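Local coordinates for malonyl acyl carrier protein transacylase (PDB 3IM8) that probably transfers the malonyl group from malonyl-CoA to holo acyl carrier protein, supplying malonyl-ACP for fatty acid synthesis, at residues P63-T68 with I272-V277; A67-I72 with E93-V98; R74-K79 with A298-L303; G259-Q262 with N268-E271. One frame throughout, in Å; residues are numbered along the deposited sequence.

Helix 58-78, an early element of the chain, opens three of the four contacts. Interaction 2 closes the shortest of these loops, joining the middle of this helix to helix 92-99 just beyond strand 85-88. Interaction 1 starts from the same part of the helix, sharing Ala-67 and Thr-68 with interaction 2, but closes only at the loop after strand 268-272. Interaction 3 starts at the C-terminal end of the helix and closes at helix 297-304, crossing both of the others. Interaction 4 is local, tying helix 254-263 to strand 268-272, and lies nested inside the loops of interactions 1 and 3. Thus helix 58-78 is tied to two helices and a loop, helix 254-263 to a strand.

Interaction 1: P63-T68 with I272-V277; sequences PAILAT and IGPGKV
Pro-274 presents the CG-CD edge of its ring to two side chains of helix 58-78. Its CD lies 4.1 Å from Ile-65 CG2 and equally far from Thr-68 CG2, so that one ring carbon meets two methyls a helical turn apart. A further touch joins Pro-274 CG to Ile-65 CG1, and the isoleucine runs across the ring at about a right angle. The peptide bond before Pro-274 is cis, which shapes the bend of the chain leaving strand 268-272.

Behind this apolar shell, polar bonds set the positions. Thr-68 holds its OG1 beside its own backbone N (chi1 -64°), which leaves CG2 for the proline; OG1 then bonds Ala-64 O at 2.9 Å. The same carbonyl accepts Thr-68 N at 3.1 Å, from the opposite face of its plane, so two bonds grip one oxygen. Ser-69 OG bonds Gly-273 O as well as Ile-65 O and links helix to loop beside the ring, while Gly-275 N is held by Glu-295 OE1.

Ile-65 also packs on Gln-14 and Leu-91, and its side chain lies about 9 Å from that of Ser-90, the predicted nucleophile. The loop follows strand 268-272 at the C-terminal edge of the parallel sheet, and Ile-65 of the helix lies near the probable nucleophile elbow, a setting characteristic of the alpha/beta-hydrolase-like core of FabD acyltransferases.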
loop_
_atom_site.group_PDB
_atom_site.type_symbol
_atom_site.label_atom_id
_atom_site.label_comp_id
_atom_site.label_asym_id
_atom_site.label_seq_id
_atom_site.Cartn_x
_atom_site.Cartn_y
_atom_site.Cartn_z
ATOM N N PRO A 63 -2.361 1.363 -11.127
ATOM C CA PRO A 63 -1.845 2.624 -11.751
ATOM C C PRO A 63 -2.746 3.833 -11.474
ATOM O O PRO A 63 -2.263 4.954 -11.395
ATOM C CB PRO A 63 -1.771 2.272 -13.237
ATOM C CG PRO A 63 -2.798 1.115 -13.422
ATOM C CD PRO A 63 -2.609 0.318 -12.145
ATOM N N ALA A 64 -4.035 3.612 -11.238
ATOM C CA ALA A 64 -4.919 4.739 -10.916
ATOM C C ALA A 64 -4.507 5.392 -9.635
ATOM O O ALA A 64 -4.348 6.599 -9.594
ATOM C CB ALA A 64 -6.419 4.293 -10.798
ATOM N N ILE A 65 -4.351 4.576 -8.579
ATOM C CA ILE A 65 -3.948 5.095 -7.266
ATOM C C ILE A 65 -2.516 5.650 -7.373
ATOM O O ILE A 65 -2.237 6.733 -6.906
ATOM C CB ILE A 65 -4.005 4.003 -6.157
ATOM C CG1 ILE A 65 -5.449 3.693 -5.808
ATOM C CG2 ILE A 65 -3.265 4.488 -4.844
ATOM C CD1 ILE A 65 -5.627 2.388 -5.118
ATOM N N LEU A 66 -1.598 4.892 -7.977
ATOM C CA LEU A 66 -0.216 5.406 -8.011
ATOM C C LEU A 66 -0.108 6.801 -8.665
ATOM O O LEU A 66 0.579 7.679 -8.158
ATOM C CB LEU A 66 0.756 4.412 -8.678
ATOM C CG LEU A 66 2.186 4.966 -8.870
ATOM C CD1 LEU A 66 3.255 4.021 -8.267
ATOM C CD2 LEU A 66 2.504 5.361 -10.346
ATOM N N ALA A 67 -0.782 6.992 -9.792
ATOM C CA ALA A 67 -0.756 8.249 -10.515
ATOM C C ALA A 67 -1.389 9.335 -9.664
ATOM O O ALA A 67 -0.864 10.437 -9.587
ATOM C CB ALA A 67 -1.503 8.110 -11.823
ATOM N N THR A 68 -2.510 9.010 -9.006
ATOM C CA THR A 68 -3.203 9.959 -8.147
ATOM C C THR A 68 -2.360 10.358 -6.941
ATOM O O THR A 68 -2.173 11.519 -6.679
ATOM C CB THR A 68 -4.498 9.386 -7.692
ATOM O OG1 THR A 68 -5.331 9.185 -8.843
ATOM C CG2 THR A 68 -5.167 10.373 -6.728
ATOM N N ILE A 272 -0.694 10.537 2.154
ATOM C CA ILE A 272 -0.976 11.041 0.812
ATOM C C ILE A 272 -2.138 10.213 0.264
ATOM O O ILE A 272 -2.027 9.007 0.234
ATOM C CB ILE A 272 0.238 10.819 -0.109
ATOM C CG1 ILE A 272 1.506 11.369 0.524
ATOM C CG2 ILE A 272 -0.056 11.391 -1.563
ATOM C CD1 ILE A 272 1.423 12.865 0.828
ATOM N N GLY A 273 -3.217 10.843 -0.206
ATOM C CA GLY A 273 -4.443 10.116 -0.558
ATOM C C GLY A 273 -4.263 9.300 -1.841
ATOM O O GLY A 273 -3.194 9.338 -2.436
ATOM N N PRO A 274 -5.323 8.603 -2.295
ATOM C CA PRO A 274 -6.704 8.668 -1.773
ATOM C C PRO A 274 -6.893 8.061 -0.405
ATOM O O PRO A 274 -6.175 7.122 -0.038
ATOM C CB PRO A 274 -7.498 7.830 -2.796
ATOM C CG PRO A 274 -6.440 6.917 -3.478
ATOM C CD PRO A 274 -5.221 7.783 -3.520
ATOM N N GLY A 275 -7.892 8.527 0.332
ATOM C CA GLY A 275 -8.251 7.862 1.585
ATOM C C GLY A 275 -7.433 8.282 2.807
ATOM O O GLY A 275 -6.464 9.033 2.680
ATOM N N LYS A 276 -7.861 7.784 3.969
ATOM C CA LYS A 276 -7.228 8.010 5.250
ATOM C C LYS A 276 -6.987 6.681 6.040
ATOM O O LYS A 276 -7.031 6.630 7.278
ATOM C CB LYS A 276 -8.025 9.076 6.046
ATOM C CG LYS A 276 -9.386 8.683 6.604
ATOM C CD LYS A 276 -9.945 9.821 7.479
ATOM C CE LYS A 276 -11.397 10.225 7.044
ATOM N NZ LYS A 276 -12.403 9.489 7.846
ATOM N N VAL A 277 -6.663 5.613 5.315
ATOM C CA VAL A 277 -6.469 4.291 5.954
ATOM C C VAL A 277 -5.194 4.253 6.856
ATOM O O VAL A 277 -5.249 3.768 7.970
ATOM C CB VAL A 277 -6.429 3.113 4.927
ATOM C CG1 VAL A 277 -6.127 1.766 5.663
ATOM C CG2 VAL A 277 -7.745 3.025 4.083
#

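Interaction 2: A67-I72 with E93-V98; sequences ATSVAI and EYSALV
Val-70 and Val-98 meet through methyl groups, with no flat group between the helices; the one ring of the two segments, that of Tyr-94, leads away from this interface and packs on Val-112 and Arg-115 of helix 105-122. The valine pair is therefore a case of branch meeting branch. Val-98 CG1 sits against both methyls of its partner, 3.9 Å from Val-70 CG1 and 4.1 Å from Val-70 CG2, and the two side chains cross at about a right angle. In Val-98, CG1 is trans to the backbone N (chi1 171°), a setting that turns this methyl into the interface.

One turn back along helix 92-99, the small side chain of Ser-95 lets Val-70 lie close to its backbone. Val-70 CG2 rests 4.2 Å from Ser-95 CA, and the alpha carbons of Val-70 and Ser-95 are just 5.9 Å apart. Ser-69 CB approaches Ser-95 OG at 3.9 Å, a van der Waals touch; the Ser-69 hydroxyl itself is bonded to Gly-273 O.

The short segment axes pass 9.5 Å apart and run in broadly the same direction, 38° from parallel. Helix 92-99 follows the probable nucleophile elbow after strand 85-88. Helix 105-122 borders the pair, with Phe-105 on Val-70 and Ala-108 on Val-98, while helix 27-40 covers Ala-67 and Ala-71 and helix 240-247 packs against Leu-97.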
loop_
_atom_site.group_PDB
_atom_site.type_symbol
_atom_site.label_atom_id
_atom_site.label_comp_id
_atom_site.label_asym_id
_atom_site.label_seq_id
_atom_site.Cartn_x
_atom_site.Cartn_y
_atom_site.Cartn_z
ATOM N N ALA A 67 -0.782 6.992 -9.792
ATOM C CA ALA A 67 -0.756 8.249 -10.515
ATOM C C ALA A 67 -1.389 9.335 -9.664
ATOM O O ALA A 67 -0.864 10.437 -9.587
ATOM C CB ALA A 67 -1.503 8.110 -11.823
ATOM N N THR A 68 -2.510 9.010 -9.006
ATOM C CA THR A 68 -3.203 9.959 -8.147
ATOM C C THR A 68 -2.360 10.358 -6.941
ATOM O O THR A 68 -2.173 11.519 -6.679
ATOM C CB THR A 68 -4.498 9.386 -7.692
ATOM O OG1 THR A 68 -5.331 9.185 -8.843
ATOM C CG2 THR A 68 -5.167 10.373 -6.728
ATOM N N SER A 69 -1.824 9.374 -6.244
ATOM C CA SER A 69 -0.913 9.619 -5.136
ATOM C C SER A 69 0.331 10.410 -5.502
ATOM O O SER A 69 0.664 11.359 -4.802
ATOM C CB SER A 69 -0.477 8.292 -4.539
ATOM O OG SER A 69 -1.629 7.629 -4.058
ATOM N N VAL A 70 1.062 9.976 -6.528
ATOM C CA VAL A 70 2.236 10.751 -7.011
ATOM C C VAL A 70 1.861 12.194 -7.304
ATOM O O VAL A 70 2.598 13.129 -6.918
ATOM C CB VAL A 70 2.924 10.085 -8.205
ATOM C CG1 VAL A 70 4.090 10.921 -8.725
ATOM C CG2 VAL A 70 3.455 8.712 -7.756
ATOM N N ALA A 71 0.720 12.395 -7.961
ATOM C CA ALA A 71 0.229 13.772 -8.219
ATOM C C ALA A 71 -0.003 14.585 -6.927
ATOM O O ALA A 71 0.371 15.770 -6.856
ATOM C CB ALA A 71 -1.026 13.718 -8.981
ATOM N N ILE A 72 -0.622 13.968 -5.927
ATOM C CA ILE A 72 -0.855 14.632 -4.639
ATOM C C ILE A 72 0.484 14.963 -3.928
ATOM O O ILE A 72 0.690 16.058 -3.375
ATOM C CB ILE A 72 -1.782 13.790 -3.722
ATOM C CG1 ILE A 72 -3.173 13.685 -4.352
ATOM C CG2 ILE A 72 -1.916 14.476 -2.361
ATOM C CD1 ILE A 72 -4.093 12.775 -3.679
ATOM N N GLU A 93 3.932 1.383 -1.824
ATOM C CA GLU A 93 5.395 1.337 -1.720
ATOM C C GLU A 93 6.004 1.853 -3.005
ATOM O O GLU A 93 7.125 2.409 -2.994
ATOM C CB GLU A 93 5.854 -0.111 -1.472
ATOM C CG GLU A 93 7.351 -0.272 -1.348
ATOM C CD GLU A 93 7.673 -1.336 -0.340
ATOM O OE1 GLU A 93 7.558 -1.065 0.868
ATOM O OE2 GLU A 93 7.990 -2.448 -0.755
ATOM N N TYR A 94 5.284 1.652 -4.109
ATOM C CA TYR A 94 5.787 2.071 -5.431
ATOM C C TYR A 94 5.683 3.565 -5.583
ATOM O O TYR A 94 6.587 4.220 -6.113
ATOM C CB TYR A 94 5.058 1.368 -6.582
ATOM C CG TYR A 94 5.437 -0.068 -6.765
ATOM C CD1 TYR A 94 4.990 -1.039 -5.874
ATOM C CD2 TYR A 94 6.270 -0.454 -7.809
ATOM C CE1 TYR A 94 5.342 -2.394 -6.055
ATOM C CE2 TYR A 94 6.621 -1.809 -8.003
ATOM C CZ TYR A 94 6.152 -2.755 -7.134
ATOM O OH TYR A 94 6.468 -4.068 -7.317
ATOM N N SER A 95 4.574 4.109 -5.099
ATOM C CA SER A 95 4.381 5.584 -5.032
ATOM C C SER A 95 5.520 6.258 -4.236
ATOM O O SER A 95 6.049 7.275 -4.658
ATOM C CB SER A 95 3.023 5.917 -4.381
ATOM O OG SER A 95 1.943 5.277 -5.047
ATOM N N ALA A 96 5.843 5.648 -3.079
ATOM C CA ALA A 96 6.944 6.004 -2.169
ATOM C C ALA A 96 8.314 5.840 -2.846
ATOM O O ALA A 96 9.208 6.665 -2.663
ATOM C CB ALA A 96 6.864 5.140 -1.029
ATOM N N LEU A 97 8.479 4.788 -3.652
ATOM C CA LEU A 97 9.702 4.629 -4.474
ATOM C C LEU A 97 9.880 5.777 -5.436
ATOM O O LEU A 97 11.002 6.260 -5.606
ATOM C CB LEU A 97 9.741 3.292 -5.238
ATOM C CG LEU A 97 10.160 2.116 -4.331
ATOM C CD1 LEU A 97 9.872 0.770 -5.045
ATOM C CD2 LEU A 97 11.644 2.213 -3.874
ATOM N N VAL A 98 8.790 6.216 -6.047
ATOM C CA VAL A 98 8.793 7.416 -6.910
ATOM C C VAL A 98 9.123 8.681 -6.116
ATOM O O VAL A 98 10.027 9.442 -6.495
ATOM C CB VAL A 98 7.480 7.602 -7.704
ATOM C CG1 VAL A 98 7.448 9.008 -8.440
ATOM C CG2 VAL A 98 7.324 6.491 -8.733
#

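Interaction 3: R74-K79 with A298-L303; sequences RLLQEK and ASLVAL
Leu-76 meets Leu-300 and Leu-303 with a single methyl, and these apolar touches carry the contact. Leu-76 CD2 lies 3.9 Å from Leu-300 CD2 and 4.1 Å from Leu-303 CD1, so it bridges two leucines that stand one turn apart on helix 297-304. The leucines of the first pair slide past each other in opposite directions, whereas Leu-303 comes in obliquely. Both partners extend away from their own backbone N, CG being trans to it in Leu-300 (chi1 -165°) and in Leu-303 (chi1 -176°); this carries their branched ends across to a helix whose nearest alpha carbon, that of Leu-76, is 8.4 Å from Leu-300 CA.

The leucines belong to the layer of helices on one face of the parallel sheet in this alpha/beta fold. Strand residues complete the apolar core beneath them: Leu-76 packs on Ile-270, Ile-272 and Val-294, and both Leu-300 and Leu-303 also reach Val-294.

No hydrogen bond crosses between the two segments; polar groups find partners elsewhere. Ser-299 OG turns back to Glu-295 N and Asp-296 OD1 at the start of helix 297-304. Lys-79, where helix 58-78 gives way to a turn, makes a weak bond through NZ to Tyr-26 OH, and the Tyr-26 side chain also packs on Leu-75 and Leu-300.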
loop_
_atom_site.group_PDB
_atom_site.type_symbol
_atom_site.label_atom_id
_atom_site.label_comp_id
_atom_site.label_asym_id
_atom_site.label_seq_id
_atom_site.Cartn_x
_atom_site.Cartn_y
_atom_site.Cartn_z
ATOM N N ARG A 74 3.373 15.426 -5.435
ATOM C CA ARG A 74 3.953 16.496 -6.232
ATOM C C ARG A 74 3.300 17.851 -5.950
ATOM O O ARG A 74 3.989 18.881 -5.902
ATOM C CB ARG A 74 3.935 16.180 -7.738
ATOM C CG ARG A 74 4.974 15.204 -8.174
ATOM C CD ARG A 74 4.747 14.778 -9.616
ATOM N NE ARG A 74 5.800 13.904 -10.130
ATOM C CZ ARG A 74 5.904 13.564 -11.410
ATOM N NH1 ARG A 74 5.017 14.039 -12.284
ATOM N NH2 ARG A 74 6.918 12.790 -11.821
ATOM N N LEU A 75 1.987 17.851 -5.717
ATOM C CA LEU A 75 1.301 19.069 -5.287
ATOM C C LEU A 75 1.836 19.577 -3.936
ATOM O O LEU A 75 2.172 20.777 -3.816
ATOM C CB LEU A 75 -0.228 18.887 -5.273
ATOM C CG LEU A 75 -1.115 20.041 -4.755
ATOM C CD1 LEU A 75 -0.818 21.394 -5.405
ATOM C CD2 LEU A 75 -2.590 19.714 -4.893
ATOM N N LEU A 76 1.899 18.682 -2.941
ATOM C CA LEU A 76 2.473 18.993 -1.648
ATOM C C LEU A 76 3.888 19.608 -1.822
ATOM O O LEU A 76 4.194 20.624 -1.173
ATOM C CB LEU A 76 2.485 17.757 -0.711
ATOM C CG LEU A 76 1.131 17.265 -0.158
ATOM C CD1 LEU A 76 1.316 16.473 1.063
ATOM C CD2 LEU A 76 0.234 18.459 0.185
ATOM N N GLN A 77 4.702 19.049 -2.727
ATOM C CA GLN A 77 6.028 19.598 -3.030
ATOM C C GLN A 77 5.999 21.059 -3.494
ATOM O O GLN A 77 6.787 21.882 -3.013
ATOM C CB GLN A 77 6.781 18.755 -4.059
ATOM C CG GLN A 77 7.330 17.443 -3.528
ATOM C CD GLN A 77 8.246 16.792 -4.508
ATOM O OE1 GLN A 77 7.857 16.457 -5.648
ATOM N NE2 GLN A 77 9.469 16.557 -4.075
ATOM N N GLU A 78 5.078 21.379 -4.401
ATOM C CA GLU A 78 4.813 22.748 -4.848
ATOM C C GLU A 78 4.368 23.702 -3.736
ATOM O O GLU A 78 4.688 24.869 -3.803
ATOM C CB GLU A 78 3.736 22.737 -5.948
ATOM C CG GLU A 78 3.180 24.143 -6.367
ATOM C CD GLU A 78 2.089 24.067 -7.447
ATOM O OE1 GLU A 78 1.013 24.641 -7.205
ATOM O OE2 GLU A 78 2.308 23.443 -8.534
ATOM N N LYS A 79 3.591 23.232 -2.755
ATOM C CA LYS A 79 3.190 24.049 -1.571
ATOM C C LYS A 79 4.286 24.116 -0.466
ATOM O O LYS A 79 4.081 24.704 0.603
ATOM C CB LYS A 79 1.834 23.578 -1.003
ATOM C CG LYS A 79 0.673 23.566 -2.034
ATOM C CD LYS A 79 -0.110 24.906 -2.180
ATOM C CE LYS A 79 -0.881 24.989 -3.504
ATOM N NZ LYS A 79 -1.773 26.186 -3.719
ATOM N N ALA A 298 -10.436 20.130 0.479
ATOM C CA ALA A 298 -10.636 20.367 1.935
ATOM C C ALA A 298 -9.438 19.925 2.781
ATOM O O ALA A 298 -8.916 20.694 3.586
ATOM C CB ALA A 298 -11.940 19.662 2.431
ATOM N N SER A 299 -8.994 18.680 2.589
ATOM C CA SER A 299 -7.839 18.156 3.354
ATOM C C SER A 299 -6.514 18.906 3.059
ATOM O O SER A 299 -5.612 19.011 3.941
ATOM C CB SER A 299 -7.697 16.612 3.181
ATOM O OG SER A 299 -7.650 16.179 1.818
ATOM N N LEU A 300 -6.396 19.438 1.842
ATOM C CA LEU A 300 -5.214 20.232 1.451
ATOM C C LEU A 300 -5.189 21.521 2.304
ATOM O O LEU A 300 -4.164 21.857 2.910
ATOM C CB LEU A 300 -5.271 20.600 -0.044
ATOM C CG LEU A 300 -4.039 21.135 -0.822
ATOM C CD1 LEU A 300 -4.259 22.448 -1.504
ATOM C CD2 LEU A 300 -2.644 21.079 -0.087
ATOM N N VAL A 301 -6.326 22.206 2.360
ATOM C CA VAL A 301 -6.486 23.464 3.141
ATOM C C VAL A 301 -6.272 23.218 4.631
ATOM O O VAL A 301 -5.509 23.927 5.238
ATOM C CB VAL A 301 -7.813 24.136 2.865
ATOM C CG1 VAL A 301 -8.037 25.346 3.844
ATOM C CG2 VAL A 301 -7.835 24.622 1.430
ATOM N N ALA A 302 -6.882 22.170 5.192
ATOM C CA ALA A 302 -6.669 21.816 6.604
ATOM C C ALA A 302 -5.184 21.642 6.941
ATOM O O ALA A 302 -4.765 21.979 8.039
ATOM C CB ALA A 302 -7.470 20.560 6.991
ATOM N N LEU A 303 -4.398 21.140 5.988
ATOM C CA LEU A 303 -2.958 20.970 6.166
ATOM C C LEU A 303 -2.265 22.318 6.008
ATOM O O LEU A 303 -1.518 22.764 6.907
ATOM C CB LEU A 303 -2.395 19.939 5.171
ATOM C CG LEU A 303 -0.949 19.412 5.086
ATOM C CD1 LEU A 303 -0.239 20.021 3.939
ATOM C CD2 LEU A 303 -0.135 19.502 6.357
#

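Interaction 4: G259-Q262 with N268-E271; sequences GVMQ and NFIE
Phe-269 meets Met-261 and Gln-262 where helix 254-263 returns into strand 268-272, a short connection within the parallel alpha/beta core. The strand joins the sheet through backbone bonds of Asn-268 to Lys-3 and Ala-5 and of Phe-269, on the other side, to His-290 and Ala-292. The ring of Phe-269 is received edge-on by the helix. Met-261 SD lies in the ring plane, 3.9 Å from Phe-269 CE1. From SD to the centroid of the Phe-269 ring is 5.2 Å. The sulfur stands 86° off the normal: a Met-aromatic contact at the edge. Met-261 CG lies beside the backbone N (chi1 -55°), and the chain from there puts SD at the ring edge. Met-261 CB is 4.2 Å from Phe-269 CE1, and the side chain also packs on Ala-5 of the adjacent strand 4-8 and on Met-85 and Ala-87 of strand 85-88, one strand further on. Gln-262 CG touches Phe-269 CZ at 4.1 Å. The glutamine amide, tilted 68° from the ring plane, is bonded through NE2 to Asp-286 OD2. Glu-271 ends the segment with both carboxylate oxygens engaged near the start of helix 277-285: OE1 is hydrogen-bonded with Ser-279 OG, and OE2 accepts Leu-278 N.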
loop_
_atom_site.group_PDB
_atom_site.type_symbol
_atom_site.label_atom_id
_atom_site.label_comp_id
_atom_site.label_asym_id
_atom_site.label_seq_id
_atom_site.Cartn_x
_atom_site.Cartn_y
_atom_site.Cartn_z
ATOM N N GLY A 259 7.413 2.392 13.634
ATOM C CA GLY A 259 8.462 2.380 14.699
ATOM C C GLY A 259 9.887 2.741 14.257
ATOM O O GLY A 259 10.572 3.473 14.948
ATOM N N VAL A 260 10.339 2.227 13.106
ATOM C CA VAL A 260 11.552 2.701 12.459
ATOM C C VAL A 260 11.527 4.222 12.164
ATOM O O VAL A 260 12.547 4.919 12.388
ATOM C CB VAL A 260 11.867 1.900 11.143
ATOM C CG1 VAL A 260 12.948 2.590 10.291
ATOM C CG2 VAL A 260 12.286 0.443 11.475
ATOM N N MET A 261 10.410 4.748 11.644
ATOM C CA MET A 261 10.349 6.189 11.435
ATOM C C MET A 261 10.382 6.986 12.776
ATOM O O MET A 261 11.076 7.973 12.879
ATOM C CB MET A 261 9.136 6.596 10.565
ATOM C CG MET A 261 9.089 5.891 9.239
ATOM S SD MET A 261 7.527 6.168 8.452
ATOM C CE MET A 261 8.040 6.491 6.803
ATOM N N GLN A 262 9.633 6.567 13.787
ATOM C CA GLN A 262 9.704 7.230 15.121
ATOM C C GLN A 262 11.112 7.176 15.719
ATOM O O GLN A 262 11.610 8.200 16.185
ATOM C CB GLN A 262 8.660 6.676 16.101
ATOM C CG GLN A 262 7.286 6.796 15.493
ATOM C CD GLN A 262 6.214 6.597 16.483
ATOM O OE1 GLN A 262 5.921 5.473 16.865
ATOM N NE2 GLN A 262 5.613 7.707 16.932
ATOM N N ASN A 268 6.058 14.246 12.590
ATOM C CA ASN A 268 4.869 14.620 11.850
ATOM C C ASN A 268 4.549 13.566 10.741
ATOM O O ASN A 268 5.435 13.200 9.964
ATOM C CB ASN A 268 5.225 15.957 11.193
ATOM C CG ASN A 268 4.061 16.908 11.095
ATOM O OD1 ASN A 268 3.778 17.447 10.004
ATOM N ND2 ASN A 268 3.374 17.139 12.225
ATOM N N PHE A 269 3.312 13.089 10.631
ATOM C CA PHE A 269 2.980 12.133 9.535
ATOM C C PHE A 269 1.946 12.690 8.563
ATOM O O PHE A 269 0.921 13.186 9.013
ATOM C CB PHE A 269 2.516 10.753 10.041
ATOM C CG PHE A 269 3.577 9.973 10.794
ATOM C CD1 PHE A 269 4.370 9.038 10.132
ATOM C CD2 PHE A 269 3.746 10.148 12.183
ATOM C CE1 PHE A 269 5.334 8.298 10.802
ATOM C CE2 PHE A 269 4.724 9.397 12.891
ATOM C CZ PHE A 269 5.514 8.478 12.205
ATOM N N ILE A 270 2.222 12.632 7.252
ATOM C CA ILE A 270 1.224 13.131 6.250
ATOM C C ILE A 270 0.869 11.958 5.372
ATOM O O ILE A 270 1.749 11.410 4.684
ATOM C CB ILE A 270 1.714 14.349 5.419
ATOM C CG1 ILE A 270 1.871 15.599 6.341
ATOM C CG2 ILE A 270 0.706 14.721 4.331
ATOM C CD1 ILE A 270 2.519 16.811 5.658
ATOM N N GLU A 271 -0.392 11.534 5.437
ATOM C CA GLU A 271 -0.819 10.441 4.571
ATOM C C GLU A 271 -1.255 11.051 3.248
ATOM O O GLU A 271 -2.072 11.990 3.208
ATOM C CB GLU A 271 -1.940 9.612 5.218
ATOM C CG GLU A 271 -2.564 8.613 4.245
ATOM C CD GLU A 271 -3.587 7.764 4.897
ATOM O OE1 GLU A 271 -4.057 8.146 5.988
ATOM O OE2 GLU A 271 -3.935 6.710 4.326
#